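Local coordinates for antibiotic resistance protein (Deinococcus radiodurans, PDB 2VLI) that probably phosphorylates tunicamycin, acting as a P-loop phosphotransferase that confers resistance to this antibiotic, at residues 46-51 with 56-61. Numbering follows the deposited sequence.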
ATOM      1  N   LYS A  46     -12.202  -8.896  22.284  1.00 24.60           N
ATOM      2  CA  LYS A  46     -12.662  -9.501  23.551  1.00 25.22           C
ATOM      3  C   LYS A  46     -13.144 -10.964  23.474  1.00 24.27           C
ATOM      4  O   LYS A  46     -13.195 -11.674  24.471  1.00 23.85           O
ATOM      5  CB  LYS A  46     -13.776  -8.635  24.091  1.00 25.73           C
ATOM      6  CG  LYS A  46     -13.257  -7.241  24.486  1.00 28.07           C
ATOM      7  CD  LYS A  46     -14.380  -6.377  24.977  1.00 33.81           C
ATOM      8  CE  LYS A  46     -13.954  -4.918  25.056  1.00 38.29           C
ATOM      9  NZ  LYS A  46     -15.073  -3.975  25.421  1.00 41.08           N
ATOM     10  N   LEU A  47     -13.500 -11.395  22.284  1.00 23.55           N
ATOM     11  CA  LEU A  47     -14.066 -12.722  22.028  1.00 22.84           C
ATOM     12  C   LEU A  47     -13.044 -13.710  21.485  1.00 23.89           C
ATOM     13  O   LEU A  47     -13.395 -14.840  21.162  1.00 24.90           O
ATOM     14  CB  LEU A  47     -15.190 -12.583  20.987  1.00 21.64           C
ATOM     15  CG  LEU A  47     -16.506 -11.940  21.404  1.00 20.81           C
ATOM     16  CD1 LEU A  47     -17.456 -11.867  20.216  1.00 19.15           C
ATOM     17  CD2 LEU A  47     -17.180 -12.724  22.562  1.00 20.93           C
ATOM     18  N   THR A  48     -11.794 -13.284  21.324  1.00 23.71           N
ATOM     19  CA  THR A  48     -10.777 -14.104  20.707  1.00 24.46           C
ATOM     20  C   THR A  48      -9.634 -14.473  21.689  1.00 26.27           C
ATOM     21  O   THR A  48      -8.963 -13.575  22.230  1.00 26.01           O
ATOM     22  CB  THR A  48     -10.195 -13.398  19.492  1.00 24.57           C
ATOM     23  OG1 THR A  48     -11.267 -13.006  18.622  1.00 23.88           O
ATOM     24  CG2 THR A  48      -9.249 -14.355  18.721  1.00 24.54           C
ATOM     25  N   PRO A  49      -9.401 -15.792  21.901  1.00 27.72           N
ATOM     26  CA  PRO A  49      -8.269 -16.215  22.770  1.00 29.57           C
ATOM     27  C   PRO A  49      -6.892 -15.808  22.208  1.00 30.74           C
ATOM     28  O   PRO A  49      -6.636 -15.962  21.015  1.00 29.96           O
ATOM     29  CB  PRO A  49      -8.395 -17.742  22.816  1.00 29.75           C
ATOM     30  CG  PRO A  49      -9.820 -18.048  22.347  1.00 28.81           C
ATOM     31  CD  PRO A  49     -10.157 -16.954  21.380  1.00 28.49           C
ATOM     32  N   GLY A  50      -6.022 -15.274  23.060  1.00 32.17           N
ATOM     33  CA  GLY A  50      -4.656 -14.942  22.616  1.00 33.45           C
ATOM     34  C   GLY A  50      -4.513 -13.810  21.603  1.00 34.61           C
ATOM     35  O   GLY A  50      -3.473 -13.667  20.960  1.00 34.51           O
ATOM     36  N   PHE A  51      -5.552 -12.994  21.453  1.00 35.69           N
ATOM     37  CA  PHE A  51      -5.517 -11.909  20.481  1.00 36.29           C
ATOM     38  C   PHE A  51      -4.582 -10.750  20.903  1.00 36.69           C
ATOM     39  O   PHE A  51      -4.568 -10.316  22.044  1.00 37.35           O
ATOM     40  CB  PHE A  51      -6.920 -11.373  20.215  1.00 36.32           C
ATOM     41  CG  PHE A  51      -6.970 -10.368  19.109  1.00 36.12           C
ATOM     42  CD1 PHE A  51      -6.918 -10.776  17.790  1.00 36.67           C
ATOM     43  CD2 PHE A  51      -7.045  -9.025  19.389  1.00 36.99           C
ATOM     44  CE1 PHE A  51      -6.941  -9.867  16.768  1.00 37.57           C
ATOM     45  CE2 PHE A  51      -7.065  -8.107  18.357  1.00 36.88           C
ATOM     46  CZ  PHE A  51      -7.013  -8.547  17.041  1.00 37.24           C
ATOM     47  N   GLN A  56      -8.620  -4.272  13.857  1.00 32.64           N
ATOM     48  CA  GLN A  56      -9.037  -4.250  12.459  1.00 33.07           C
ATOM     49  C   GLN A  56      -8.209  -5.139  11.570  1.00 32.51           C
ATOM     50  O   GLN A  56      -8.472  -5.222  10.379  1.00 34.32           O
ATOM     51  CB  GLN A  56      -9.043  -2.834  11.896  1.00 34.06           C
ATOM     52  CG  GLN A  56      -9.820  -1.874  12.738  1.00 37.07           C
ATOM     53  CD  GLN A  56     -10.164  -0.601  11.991  1.00 42.52           C
ATOM     54  OE1 GLN A  56      -9.402  -0.152  11.108  1.00 42.76           O
ATOM     55  NE2 GLN A  56     -11.332  -0.022  12.319  1.00 44.15           N
ATOM     56  N   GLU A  57      -7.258  -5.853  12.152  1.00 31.75           N
ATOM     57  CA  GLU A  57      -6.552  -6.942  11.461  1.00 31.79           C
ATOM     58  C   GLU A  57      -7.086  -8.324  11.812  1.00 30.65           C
ATOM     59  O   GLU A  57      -6.572  -9.327  11.315  1.00 31.42           O
ATOM     60  CB  GLU A  57      -5.062  -6.902  11.805  1.00 32.79           C
ATOM     61  CG  GLU A  57      -4.432  -5.521  11.659  1.00 35.49           C
ATOM     62  CD  GLU A  57      -3.932  -5.198  10.267  1.00 41.87           C
ATOM     63  OE1 GLU A  57      -4.081  -6.059   9.357  1.00 45.49           O
ATOM     64  OE2 GLU A  57      -3.393  -4.062  10.086  1.00 44.45           O
ATOM     65  N   HIS A  58      -8.113  -8.387  12.662  1.00 28.88           N
ATOM     66  CA  HIS A  58      -8.735  -9.665  13.006  1.00 27.03           C
ATOM     67  C   HIS A  58      -9.330 -10.226  11.726  1.00 25.95           C
ATOM     68  O   HIS A  58     -10.028  -9.519  11.015  1.00 25.70           O
ATOM     69  CB  HIS A  58      -9.813  -9.452  14.056  1.00 26.79           C
ATOM     70  CG  HIS A  58     -10.389 -10.724  14.610  1.00 25.97           C
ATOM     71  ND1 HIS A  58     -11.096 -11.628  13.843  1.00 26.02           N
ATOM     72  CD2 HIS A  58     -10.337 -11.250  15.857  1.00 26.51           C
ATOM     73  CE1 HIS A  58     -11.477 -12.641  14.602  1.00 25.75           C
ATOM     74  NE2 HIS A  58     -11.041 -12.427  15.833  1.00 24.74           N
ATOM     75  N   PRO A  59      -9.052 -11.484  11.401  1.00 25.59           N
ATOM     76  CA  PRO A  59      -9.608 -12.093  10.209  1.00 25.34           C
ATOM     77  C   PRO A  59     -11.122 -12.041  10.002  1.00 24.93           C
ATOM     78  O   PRO A  59     -11.580 -12.127   8.893  1.00 25.07           O
ATOM     79  CB  PRO A  59      -9.158 -13.545  10.349  1.00 25.99           C
ATOM     80  CG  PRO A  59      -7.890 -13.465  11.104  1.00 25.65           C
ATOM     81  CD  PRO A  59      -8.129 -12.403  12.099  1.00 26.06           C
HETATM   82  N   MSE A  60     -11.901 -11.955  11.073  1.00 25.13           N
HETATM   83  CA  MSE A  60     -13.370 -11.881  10.999  1.00 24.83           C
HETATM   84  C   MSE A  60     -13.894 -10.428  10.929  1.00 22.84           C
HETATM   85  O   MSE A  60     -15.069 -10.222  10.667  1.00 22.52           O
HETATM   86  CB  MSE A  60     -13.997 -12.553  12.246  1.00 25.60           C
HETATM   87  CG  MSE A  60     -13.592 -14.008  12.444  1.00 30.53           C
HETATM   88 SE   MSE A  60     -13.997 -15.019  10.821  1.00 44.49          SE
HETATM   89  CE  MSE A  60     -15.807 -14.980  11.112  1.00 29.48           C
ATOM     90  N   TRP A  61     -13.028  -9.444  11.144  1.00 21.19           N
ATOM     91  CA  TRP A  61     -13.436  -8.049  11.155  1.00 20.75           C
ATOM     92  C   TRP A  61     -14.066  -7.600   9.849  1.00 20.20           C
ATOM     93  O   TRP A  61     -15.192  -7.108   9.826  1.00 19.57           O
ATOM     94  CB  TRP A  61     -12.266  -7.123  11.491  1.00 19.90           C
ATOM     95  CG  TRP A  61     -12.700  -5.684  11.524  1.00 19.51           C
ATOM     96  CD1 TRP A  61     -13.420  -5.078  12.498  1.00 20.78           C
ATOM     97  CD2 TRP A  61     -12.454  -4.680  10.535  1.00 21.32           C
ATOM     98  NE1 TRP A  61     -13.620  -3.779  12.208  1.00 21.07           N
ATOM     99  CE2 TRP A  61     -13.018  -3.489  11.014  1.00 22.38           C
ATOM    100  CE3 TRP A  61     -11.741  -4.652   9.334  1.00 22.78           C
ATOM    101  CZ2 TRP A  61     -12.959  -2.304  10.304  1.00 23.51           C
ATOM    102  CZ3 TRP A  61     -11.689  -3.460   8.623  1.00 23.54           C
ATOM    103  CH2 TRP A  61     -12.285  -2.310   9.112  1.00 20.01           C
TER
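His58 reaches across to Thr48 with the edge of its imidazole, and NE2 of His58 donates a hydrogen bond to Thr48 OG1 at 2.9 Å. The hydroxyl lies 11° out of the ring plane, and the two side chains approach from opposite directions. Across CE1 from NE2, His58 ND1 accepts from the backbone N of Met60, a selenomethionine, at 2.9 Å and almost exactly in the ring plane. These two nearly in-plane bonds help hold the ring's rotation, a pattern consistent with the tautomer protonated on NE2. Thr48 OG1 sits beside its own backbone N (chi1 -53°), from where it donates a hydrogen bond to Leu44 O in helix 38-46 while accepting from His58. Phe51 adds a van der Waals contact, its CE1 3.8 Å from His58 CD2 and also close to CB of the same histidine. The two rings meet obliquely, their planes inclined at 35°. A type II turn from Thr48 to Phe51, with Gly50 at positive phi, brings both residues to the histidine. This surface contact closes the loop joining helices 38-46 and 61-75 of the P-loop NTPase fold, with His58 capping the turn into the second helix.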